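Long-range contacts in type I topoisomerase, putative (Deinococcus radiodurans, PDB 2F4Q), which probably relaxes DNA as a type IB topoisomerase, breaking one strand without ATP, letting DNA pass and rejoining the break: residues E10-R15 against V56-E61; R74-Y79 against Y225-I230; A248-Q253 against L267-K272. All blocks are in the same frame, centred on the assembly; numbering follows the deposited sequence.

Contact 1 of 3, residues E10-R15 against V56-E61; sequences EEYLRR and VSPDAE
V56 meets L13 through a pair of backbone hydrogen bonds: V56 N gives a nearly straight bond to L13 O at 2.7 Å, while L13 N reaches V56 O by a more bent one. The two residues thus form an antiparallel hydrogen-bonded pair, and both side chains lie on one face of the sheet. L13 has CG anti to its own carbonyl carbon (chi1 -57°), which swings the branch over the turn just past V56; there L13 CG comes 3.8 Å from P58 CB, and L13 CD1 rests on P58 CA and CB. The L13-V56 bridge joins strand 13-15 to strand 54-56 in the five-stranded antiparallel sheet of the N-terminal part of the enzyme. The chains stay close through Y12 and S57 and diverge beyond, between E11 and P58, where P58 CG is 3.8 Å from E11 O and P58 CD lies near Y12 CA. The Y12 ring lies along the neighbouring chain, with S57 CA over one face, displaced toward the rim and 4.0 Å from the centroid, in a CH-pi contact. At its far end Y12 OH bonds to the backbone O of L64, while S57 OG turns back to its own loop and donates to D59 O at 2.6 Å.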
loop_
_atom_site.group_PDB
_atom_site.type_symbol
_atom_site.label_atom_id
_atom_site.label_comp_id
_atom_site.label_asym_id
_atom_site.label_seq_id
_atom_site.Cartn_x
_atom_site.Cartn_y
_atom_site.Cartn_z
ATOM N N GLU A 10 -3.080 13.799 -17.282
ATOM C CA GLU A 10 -3.589 15.170 -17.235
ATOM C C GLU A 10 -2.590 16.115 -16.559
ATOM O O GLU A 10 -2.824 17.324 -16.475
ATOM C CB GLU A 10 -4.931 15.205 -16.496
ATOM C CG GLU A 10 -6.043 14.403 -17.169
ATOM C CD GLU A 10 -7.119 13.935 -16.199
ATOM O OE1 GLU A 10 -8.213 13.561 -16.671
ATOM O OE2 GLU A 10 -6.877 13.931 -14.969
ATOM N N GLU A 11 -1.477 15.551 -16.096
ATOM C CA GLU A 11 -0.466 16.277 -15.331
ATOM C C GLU A 11 0.912 16.221 -16.003
ATOM O O GLU A 11 1.649 17.209 -16.010
ATOM C CB GLU A 11 -0.391 15.696 -13.912
ATOM C CG GLU A 11 0.645 16.336 -12.992
ATOM C CD GLU A 11 1.044 15.435 -11.830
ATOM O OE1 GLU A 11 0.382 14.396 -11.610
ATOM O OE2 GLU A 11 2.029 15.768 -11.135
ATOM N N TYR A 12 1.241 15.063 -16.572
ATOM C CA TYR A 12 2.579 14.783 -17.094
ATOM C C TYR A 12 2.849 15.391 -18.472
ATOM O O TYR A 12 1.919 15.730 -19.207
ATOM C CB TYR A 12 2.818 13.267 -17.128
ATOM C CG TYR A 12 3.284 12.677 -15.809
ATOM C CD1 TYR A 12 2.726 13.086 -14.595
ATOM C CD2 TYR A 12 4.277 11.697 -15.778
ATOM C CE1 TYR A 12 3.156 12.546 -13.386
ATOM C CE2 TYR A 12 4.711 11.149 -14.573
ATOM C CZ TYR A 12 4.147 11.580 -13.384
ATOM O OH TYR A 12 4.570 11.042 -12.192
ATOM N N LEU A 13 4.133 15.526 -18.801
ATOM C CA LEU A 13 4.571 16.025 -20.105
ATOM C C LEU A 13 4.498 14.913 -21.144
ATOM O O LEU A 13 4.946 13.790 -20.893
ATOM C CB LEU A 13 6.004 16.564 -20.029
ATOM C CG LEU A 13 6.344 17.678 -19.034
ATOM C CD1 LEU A 13 7.853 17.808 -18.889
ATOM C CD2 LEU A 13 5.724 19.009 -19.444
ATOM N N ARG A 14 3.935 15.228 -22.306
ATOM C CA ARG A 14 3.778 14.249 -23.378
ATOM C C ARG A 14 4.933 14.337 -24.374
ATOM O O ARG A 14 5.228 15.412 -24.902
ATOM C CB ARG A 14 2.436 14.443 -24.090
ATOM C CG ARG A 14 1.971 13.234 -24.889
ATOM C CD ARG A 14 0.737 13.557 -25.715
ATOM N NE ARG A 14 0.283 12.407 -26.498
ATOM C CZ ARG A 14 -0.610 12.467 -27.483
ATOM N NH1 ARG A 14 -1.161 13.627 -27.825
ATOM N NH2 ARG A 14 -0.953 11.362 -28.132
ATOM N N ARG A 15 5.582 13.199 -24.616
ATOM C CA ARG A 15 6.687 13.115 -25.571
ATOM C C ARG A 15 6.153 13.120 -26.998
ATOM O O ARG A 15 5.229 12.371 -27.326
ATOM C CB ARG A 15 7.530 11.859 -25.319
ATOM C CG ARG A 15 8.839 11.810 -26.101
ATOM C CD ARG A 15 9.727 10.658 -25.646
ATOM N NE ARG A 15 9.334 9.375 -26.229
ATOM C CZ ARG A 15 9.995 8.232 -26.053
ATOM N NH1 ARG A 15 11.091 8.192 -25.305
ATOM N NH2 ARG A 15 9.558 7.120 -26.629
ATOM N N VAL A 56 6.117 11.781 -19.452
ATOM C CA VAL A 56 7.286 11.941 -18.595
ATOM C C VAL A 56 6.989 13.024 -17.559
ATOM O O VAL A 56 6.269 13.986 -17.844
ATOM C CB VAL A 56 8.552 12.319 -19.416
ATOM C CG1 VAL A 56 9.810 12.202 -18.562
ATOM C CG2 VAL A 56 8.684 11.439 -20.654
ATOM N N SER A 57 7.541 12.857 -16.362
ATOM C CA SER A 57 7.271 13.754 -15.244
ATOM C C SER A 57 7.911 15.133 -15.402
ATOM O O SER A 57 9.096 15.234 -15.732
ATOM C CB SER A 57 7.729 13.123 -13.930
ATOM O OG SER A 57 7.375 13.942 -12.832
ATOM N N PRO A 58 7.120 16.200 -15.172
ATOM C CA PRO A 58 7.649 17.563 -15.093
ATOM C C PRO A 58 8.268 17.863 -13.724
ATOM O O PRO A 58 9.042 18.814 -13.592
ATOM C CB PRO A 58 6.412 18.432 -15.324
ATOM C CG PRO A 58 5.269 17.608 -14.839
ATOM C CD PRO A 58 5.654 16.161 -14.998
ATOM N N ASP A 59 7.914 17.054 -12.727
ATOM C CA ASP A 59 8.443 17.173 -11.372
ATOM C C ASP A 59 9.510 16.109 -11.127
ATOM O O ASP A 59 9.279 14.916 -11.347
ATOM C CB ASP A 59 7.307 17.044 -10.346
ATOM C CG ASP A 59 7.802 17.052 -8.905
ATOM O OD1 ASP A 59 8.576 17.961 -8.534
ATOM O OD2 ASP A 59 7.405 16.152 -8.138
ATOM N N ALA A 60 10.675 16.553 -10.663
ATOM C CA ALA A 60 11.824 15.678 -10.438
ATOM C C ALA A 60 11.636 14.724 -9.259
ATOM O O ALA A 60 12.318 13.700 -9.171
ATOM C CB ALA A 60 13.093 16.510 -10.261
ATOM N N GLU A 61 10.702 15.055 -8.369
ATOM C CA GLU A 61 10.469 14.269 -7.153
ATOM C C GLU A 61 9.609 13.018 -7.338
ATOM O O GLU A 61 9.733 12.066 -6.564
ATOM C CB GLU A 61 9.890 15.151 -6.038
ATOM C CG GLU A 61 10.885 16.155 -5.444
ATOM C CD GLU A 61 12.169 15.499 -4.944
ATOM O OE1 GLU A 61 12.097 14.418 -4.316
ATOM O OE2 GLU A 61 13.252 16.070 -5.186
#

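Contact 2 of 3, residues R74-Y79 against Y225-I230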
loop_
_atom_site.group_PDB
_atom_site.type_symbol
_atom_site.label_atom_id
_atom_site.label_comp_id
_atom_site.label_asym_id
_atom_site.label_seq_id
_atom_site.Cartn_x
_atom_site.Cartn_y
_atom_site.Cartn_z
ATOM N N ARG A 74 1.855 -2.812 -23.970
ATOM C CA ARG A 74 1.977 -2.987 -22.524
ATOM C C ARG A 74 2.606 -1.758 -21.876
ATOM O O ARG A 74 3.514 -1.149 -22.440
ATOM C CB ARG A 74 2.801 -4.238 -22.190
ATOM C CG ARG A 74 2.272 -5.542 -22.787
ATOM C CD ARG A 74 0.974 -5.996 -22.125
ATOM N NE ARG A 74 0.365 -7.116 -22.843
ATOM C CZ ARG A 74 -0.512 -6.994 -23.838
ATOM N NH1 ARG A 74 -0.904 -5.794 -24.252
ATOM N NH2 ARG A 74 -1.001 -8.079 -24.425
ATOM N N LEU A 75 2.117 -1.399 -20.689
ATOM C CA LEU A 75 2.685 -0.282 -19.938
ATOM C C LEU A 75 4.104 -0.583 -19.475
ATOM O O LEU A 75 4.401 -1.687 -19.013
ATOM C CB LEU A 75 1.809 0.089 -18.735
ATOM C CG LEU A 75 0.620 1.026 -18.978
ATOM C CD1 LEU A 75 -0.347 0.983 -17.797
ATOM C CD2 LEU A 75 1.073 2.462 -19.263
ATOM N N GLN A 76 4.975 0.407 -19.622
ATOM C CA GLN A 76 6.354 0.306 -19.173
ATOM C C GLN A 76 6.703 1.543 -18.365
ATOM O O GLN A 76 6.207 2.638 -18.649
ATOM C CB GLN A 76 7.307 0.150 -20.361
ATOM C CG GLN A 76 7.087 -1.111 -21.191
ATOM C CD GLN A 76 7.472 -2.391 -20.468
ATOM O OE1 GLN A 76 8.251 -2.376 -19.515
ATOM N NE2 GLN A 76 6.928 -3.513 -20.926
ATOM N N TYR A 77 7.550 1.359 -17.357
ATOM C CA TYR A 77 7.833 2.412 -16.388
ATOM C C TYR A 77 9.313 2.663 -16.206
ATOM O O TYR A 77 10.133 1.748 -16.310
ATOM C CB TYR A 77 7.216 2.066 -15.027
ATOM C CG TYR A 77 5.771 1.659 -15.126
ATOM C CD1 TYR A 77 4.761 2.618 -15.185
ATOM C CD2 TYR A 77 5.413 0.313 -15.181
ATOM C CE1 TYR A 77 3.431 2.251 -15.294
ATOM C CE2 TYR A 77 4.085 -0.069 -15.284
ATOM C CZ TYR A 77 3.100 0.904 -15.337
ATOM O OH TYR A 77 1.785 0.524 -15.432
ATOM N N ARG A 78 9.635 3.923 -15.949
ATOM C CA ARG A 78 10.955 4.321 -15.506
ATOM C C ARG A 78 10.758 5.056 -14.195
ATOM O O ARG A 78 9.926 5.963 -14.095
ATOM C CB ARG A 78 11.649 5.219 -16.535
ATOM C CG ARG A 78 11.886 4.557 -17.886
ATOM C CD ARG A 78 12.839 3.376 -17.784
ATOM N NE ARG A 78 12.839 2.578 -19.009
ATOM C CZ ARG A 78 13.586 1.493 -19.204
ATOM N NH1 ARG A 78 14.408 1.060 -18.256
ATOM N NH2 ARG A 78 13.512 0.838 -20.355
ATOM N N TYR A 79 11.510 4.642 -13.186
ATOM C CA TYR A 79 11.353 5.201 -11.853
ATOM C C TYR A 79 12.463 6.189 -11.520
ATOM O O TYR A 79 13.507 6.223 -12.188
ATOM C CB TYR A 79 11.306 4.085 -10.807
ATOM C CG TYR A 79 10.210 3.065 -11.025
ATOM C CD1 TYR A 79 10.518 1.719 -11.208
ATOM C CD2 TYR A 79 8.864 3.444 -11.049
ATOM C CE1 TYR A 79 9.518 0.773 -11.408
ATOM C CE2 TYR A 79 7.857 2.505 -11.249
ATOM C CZ TYR A 79 8.194 1.175 -11.426
ATOM O OH TYR A 79 7.207 0.237 -11.616
ATOM N N TYR A 225 -0.640 -6.240 -10.970
ATOM C CA TYR A 225 -1.608 -5.168 -10.728
ATOM C C TYR A 225 -1.016 -4.107 -9.807
ATOM O O TYR A 225 -1.192 -2.911 -10.035
ATOM C CB TYR A 225 -2.905 -5.728 -10.138
ATOM C CG TYR A 225 -3.972 -4.692 -9.852
ATOM C CD1 TYR A 225 -4.757 -4.160 -10.886
ATOM C CD2 TYR A 225 -4.220 -4.261 -8.547
ATOM C CE1 TYR A 225 -5.745 -3.209 -10.628
ATOM C CE2 TYR A 225 -5.200 -3.310 -8.275
ATOM C CZ TYR A 225 -5.963 -2.794 -9.319
ATOM O OH TYR A 225 -6.932 -1.856 -9.043
ATOM N N LEU A 226 -0.318 -4.560 -8.769
ATOM C CA LEU A 226 0.377 -3.664 -7.840
ATOM C C LEU A 226 1.465 -2.850 -8.544
ATOM O O LEU A 226 1.629 -1.650 -8.284
ATOM C CB LEU A 226 0.965 -4.462 -6.679
ATOM C CG LEU A 226 -0.048 -5.077 -5.718
ATOM C CD1 LEU A 226 0.710 -5.785 -4.618
ATOM C CD2 LEU A 226 -0.947 -3.989 -5.137
ATOM N N ARG A 227 2.189 -3.488 -9.459
ATOM C CA ARG A 227 3.177 -2.752 -10.244
ATOM C C ARG A 227 2.530 -1.540 -10.921
ATOM O O ARG A 227 3.069 -0.433 -10.871
ATOM C CB ARG A 227 3.884 -3.658 -11.252
ATOM C CG ARG A 227 4.856 -2.935 -12.162
ATOM C CD ARG A 227 5.582 -3.909 -13.072
ATOM N NE ARG A 227 6.184 -3.261 -14.245
ATOM C CZ ARG A 227 5.611 -3.178 -15.446
ATOM N NH1 ARG A 227 4.403 -3.689 -15.657
ATOM N NH2 ARG A 227 6.248 -2.579 -16.450
ATOM N N GLU A 228 1.356 -1.751 -11.510
ATOM C CA GLU A 228 0.608 -0.674 -12.151
ATOM C C GLU A 228 0.192 0.413 -11.163
ATOM O O GLU A 228 0.466 1.596 -11.389
ATOM C CB GLU A 228 -0.642 -1.212 -12.864
ATOM C CG GLU A 228 -1.463 -0.114 -13.543
ATOM C CD GLU A 228 -2.763 -0.601 -14.162
ATOM O OE1 GLU A 228 -2.896 -1.814 -14.442
ATOM O OE2 GLU A 228 -3.653 0.248 -14.389
ATOM N N VAL A 229 -0.481 0.007 -10.089
ATOM C CA VAL A 229 -1.124 0.970 -9.185
ATOM C C VAL A 229 -0.188 1.623 -8.158
ATOM O O VAL A 229 -0.385 2.792 -7.813
ATOM C CB VAL A 229 -2.415 0.405 -8.507
ATOM C CG1 VAL A 229 -3.472 0.097 -9.558
ATOM C CG2 VAL A 229 -2.120 -0.835 -7.667
ATOM N N ILE A 230 0.812 0.884 -7.675
ATOM C CA ILE A 230 1.740 1.427 -6.664
ATOM C C ILE A 230 3.232 1.400 -7.019
ATOM O O ILE A 230 4.041 1.959 -6.274
ATOM C CB ILE A 230 1.545 0.799 -5.239
ATOM C CG1 ILE A 230 1.794 -0.715 -5.248
ATOM C CG2 ILE A 230 0.177 1.175 -4.669
ATOM C CD1 ILE A 230 2.096 -1.331 -3.860
HETATM O O HOH W 1 8.624 -1.233 -17.067
HETATM O O HOH W 2 0.681 2.473 -13.939
HETATM O O HOH W 3 4.805 1.273 -12.114
#
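R227 leans from its helix across to the strand that carries L75, Y77 and Y79. From CB the chain leaves with CG anti to the backbone N (chi1 176°) and stays extended as far as NE, which lets it span the distance between helix and strand. R227 CG passes Y79 OH at 4.0 Å. R227 NE then runs beside the rim of the Y77 ring, and R227 CZ sits in the plane of that ring, 3.5 Å from Y77 CE2. The guanidinium stands steeply to the ring, their planes 74° apart, so it is the ring's edge that points at the guanidinium face. At the tip, R227 NH2 gives a long hydrogen bond to L75 O (3.3 Å, 157°), with NH2 tilted out of the plane of the L75 carbonyl. NH2 also donates to a water at 2.8 Å that is held in turn by Y77 N and by Q76 OE1; the other end of the Q76 amide is taken by D70. Two further waters tie the tyrosine hydroxyls to the helix backbone, Y77 OH to E228 O and Y79 OH to R227 O. The E228 carboxylate itself turns to a salt bridge with R121. This hydrated seam sets edge strand 75-79 of the N-terminal sheet against helix 219-230 of the catalytic core, consistent with the two-lobed build of type IB topoisomerases, whose N-terminal and catalytic parts clamp DNA.

Contact 3 of 3, residues A248-Q253 against L267-K272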
loop_
_atom_site.group_PDB
_atom_site.type_symbol
_atom_site.label_atom_id
_atom_site.label_comp_id
_atom_site.label_asym_id
_atom_site.label_seq_id
_atom_site.Cartn_x
_atom_site.Cartn_y
_atom_site.Cartn_z
ATOM N N ALA A 248 2.668 3.272 15.800
ATOM C CA ALA A 248 2.523 4.677 16.193
ATOM C C ALA A 248 1.208 4.924 16.944
ATOM O O ALA A 248 1.196 5.608 17.967
ATOM C CB ALA A 248 2.651 5.591 14.981
ATOM N N GLU A 249 0.132 4.308 16.462
ATOM C CA GLU A 249 -1.185 4.383 17.102
ATOM C C GLU A 249 -1.198 3.725 18.478
ATOM O O GLU A 249 -1.810 4.251 19.412
ATOM C CB GLU A 249 -2.246 3.738 16.206
ATOM C CG GLU A 249 -2.559 4.564 14.973
ATOM C CD GLU A 249 -3.335 3.815 13.894
ATOM O OE1 GLU A 249 -3.226 2.569 13.797
ATOM O OE2 GLU A 249 -4.033 4.496 13.112
ATOM N N TYR A 250 -0.540 2.568 18.584
ATOM C CA TYR A 250 -0.391 1.851 19.851
ATOM C C TYR A 250 0.286 2.744 20.901
ATOM O O TYR A 250 -0.194 2.867 22.028
ATOM C CB TYR A 250 0.393 0.540 19.633
ATOM C CG TYR A 250 0.663 -0.229 20.906
ATOM C CD1 TYR A 250 -0.105 -1.342 21.248
ATOM C CD2 TYR A 250 1.692 0.155 21.770
ATOM C CE1 TYR A 250 0.139 -2.051 22.433
ATOM C CE2 TYR A 250 1.950 -0.547 22.942
ATOM C CZ TYR A 250 1.178 -1.647 23.265
ATOM O OH TYR A 250 1.426 -2.320 24.440
ATOM N N LEU A 251 1.400 3.365 20.522
ATOM C CA LEU A 251 2.156 4.246 21.424
ATOM C C LEU A 251 1.357 5.483 21.845
ATOM O O LEU A 251 1.391 5.885 23.017
ATOM C CB LEU A 251 3.488 4.650 20.785
ATOM C CG LEU A 251 4.422 3.451 20.585
ATOM C CD1 LEU A 251 5.659 3.827 19.756
ATOM C CD2 LEU A 251 4.832 2.860 21.936
ATOM N N ALA A 252 0.647 6.077 20.888
ATOM C CA ALA A 252 -0.202 7.240 21.155
ATOM C C ALA A 252 -1.306 6.883 22.145
ATOM O O ALA A 252 -1.617 7.680 23.031
ATOM C CB ALA A 252 -0.802 7.779 19.868
ATOM N N GLN A 253 -1.888 5.692 21.982
ATOM C CA GLN A 253 -2.950 5.200 22.873
ATOM C C GLN A 253 -2.448 4.927 24.290
ATOM O O GLN A 253 -3.125 5.260 25.268
ATOM C CB GLN A 253 -3.610 3.952 22.290
ATOM C CG GLN A 253 -4.496 4.225 21.085
ATOM C CD GLN A 253 -4.808 2.974 20.278
ATOM O OE1 GLN A 253 -5.270 3.058 19.137
ATOM N NE2 GLN A 253 -4.558 1.809 20.866
ATOM N N LEU A 267 7.884 -0.051 24.497
ATOM C CA LEU A 267 8.342 -0.336 23.133
ATOM C C LEU A 267 8.373 -1.843 22.860
ATOM O O LEU A 267 7.897 -2.294 21.825
ATOM C CB LEU A 267 9.712 0.296 22.873
ATOM C CG LEU A 267 9.802 1.823 22.787
ATOM C CD1 LEU A 267 11.205 2.169 22.318
ATOM C CD2 LEU A 267 8.741 2.429 21.851
ATOM N N VAL A 268 8.892 -2.610 23.819
ATOM C CA VAL A 268 8.888 -4.075 23.732
ATOM C C VAL A 268 7.464 -4.623 23.597
ATOM O O VAL A 268 7.203 -5.479 22.742
ATOM C CB VAL A 268 9.651 -4.716 24.927
ATOM C CG1 VAL A 268 9.528 -6.240 24.925
ATOM C CG2 VAL A 268 11.117 -4.301 24.886
ATOM N N ASP A 269 6.540 -4.098 24.401
ATOM C CA ASP A 269 5.125 -4.473 24.310
ATOM C C ASP A 269 4.545 -4.144 22.934
ATOM O O ASP A 269 3.816 -4.953 22.343
ATOM C CB ASP A 269 4.302 -3.768 25.388
ATOM C CG ASP A 269 4.643 -4.230 26.799
ATOM O OD1 ASP A 269 5.226 -5.324 26.971
ATOM O OD2 ASP A 269 4.317 -3.486 27.743
ATOM N N CYS A 270 4.875 -2.951 22.437
ATOM C CA CYS A 270 4.403 -2.487 21.128
ATOM C C CYS A 270 4.870 -3.415 20.007
ATOM O O CYS A 270 4.079 -3.784 19.135
ATOM C CB CYS A 270 4.865 -1.044 20.881
ATOM S SG CYS A 270 4.475 -0.384 19.244
ATOM N N VAL A 271 6.151 -3.794 20.038
ATOM C CA VAL A 271 6.701 -4.750 19.070
ATOM C C VAL A 271 5.929 -6.068 19.104
ATOM O O VAL A 271 5.555 -6.590 18.060
ATOM C CB VAL A 271 8.222 -4.978 19.274
ATOM C CG1 VAL A 271 8.736 -6.094 18.369
ATOM C CG2 VAL A 271 8.987 -3.682 19.002
ATOM N N LYS A 272 5.658 -6.572 20.309
ATOM C CA LYS A 272 4.904 -7.824 20.460
ATOM C C LYS A 272 3.519 -7.732 19.821
ATOM O O LYS A 272 3.081 -8.662 19.128
ATOM C CB LYS A 272 4.790 -8.211 21.940
ATOM C CG LYS A 272 6.038 -8.875 22.497
ATOM C CD LYS A 272 5.871 -9.193 23.976
ATOM C CE LYS A 272 7.147 -9.781 24.544
ATOM N NZ LYS A 272 7.042 -10.082 26.001
HETATM O O HOH W 4 2.456 -0.974 26.715
#
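Segments 248-253 and 267-272, parts of helices 235-254 and 260-278, run roughly antiparallel, their axes 9.9 Å apart at an angle of 137°, and they come nearest where Y250 CA and C270 CA lie 6.6 Å from each other. This is packing between consecutive helices of the catalytic core, joined by a short link. Y250 and L251 share the join from the first helix. With CG anti to the backbone N (chi1 177°), the Y250 ring is sent across to the opposite helix, and chi2 (101°) turns its face to C270, whose CA sits over it, 3.9 Å from the ring centroid, in a CH-pi contact. C270 CB touches the rim at Y250 CD2 (3.5 Å), and the sulfur, anti to its own backbone N, makes an oblique sulfur-aromatic contact, C270 SG lying 4.6 Å from the Y250 centroid. The hydroxyl goes one residue back: Y250 OH is 3.4 Å from D269 CB, and a water at 2.8 Å from Y250 OH also gives a longer bond to D269 OD2. L251 CG lies beside the sulfur. L251 CD2 reaches L267 CD2 at 3.9 Å, the two leucines crossing at about a right angle, and it also touches C270 CB. Around this pair, L267 continues into F295, Y298 and L299 of helix 293-299, helix 282-289 backs helix 260-278 through R286, and the Y250 ring also meets F273 farther along helix 260-278.

In the fold
Along the chain the three contacts follow one another in series, each closing before the next opens. Contacts 1 and 2 share the five-stranded antiparallel sheet: contact 1 joins strand 13-15 to the end of strand 54-56, and contact 2 uses strand 75-79 at one outer edge. Their centres are 15 Å apart and their nearest atoms about 7 Å. Contact 3 lies on the opposite side of the chain's centre, 34 Å from contact 2 and 40 Å from contact 1, centre to centre. Helix 219-230 of contact 2 is followed directly by helix 235-254 of contact 3. By setting strand 75-79 on helix 219-230, contact 2 links the N-terminal sheet to the catalytic core, in whose helical part contact 3 lies.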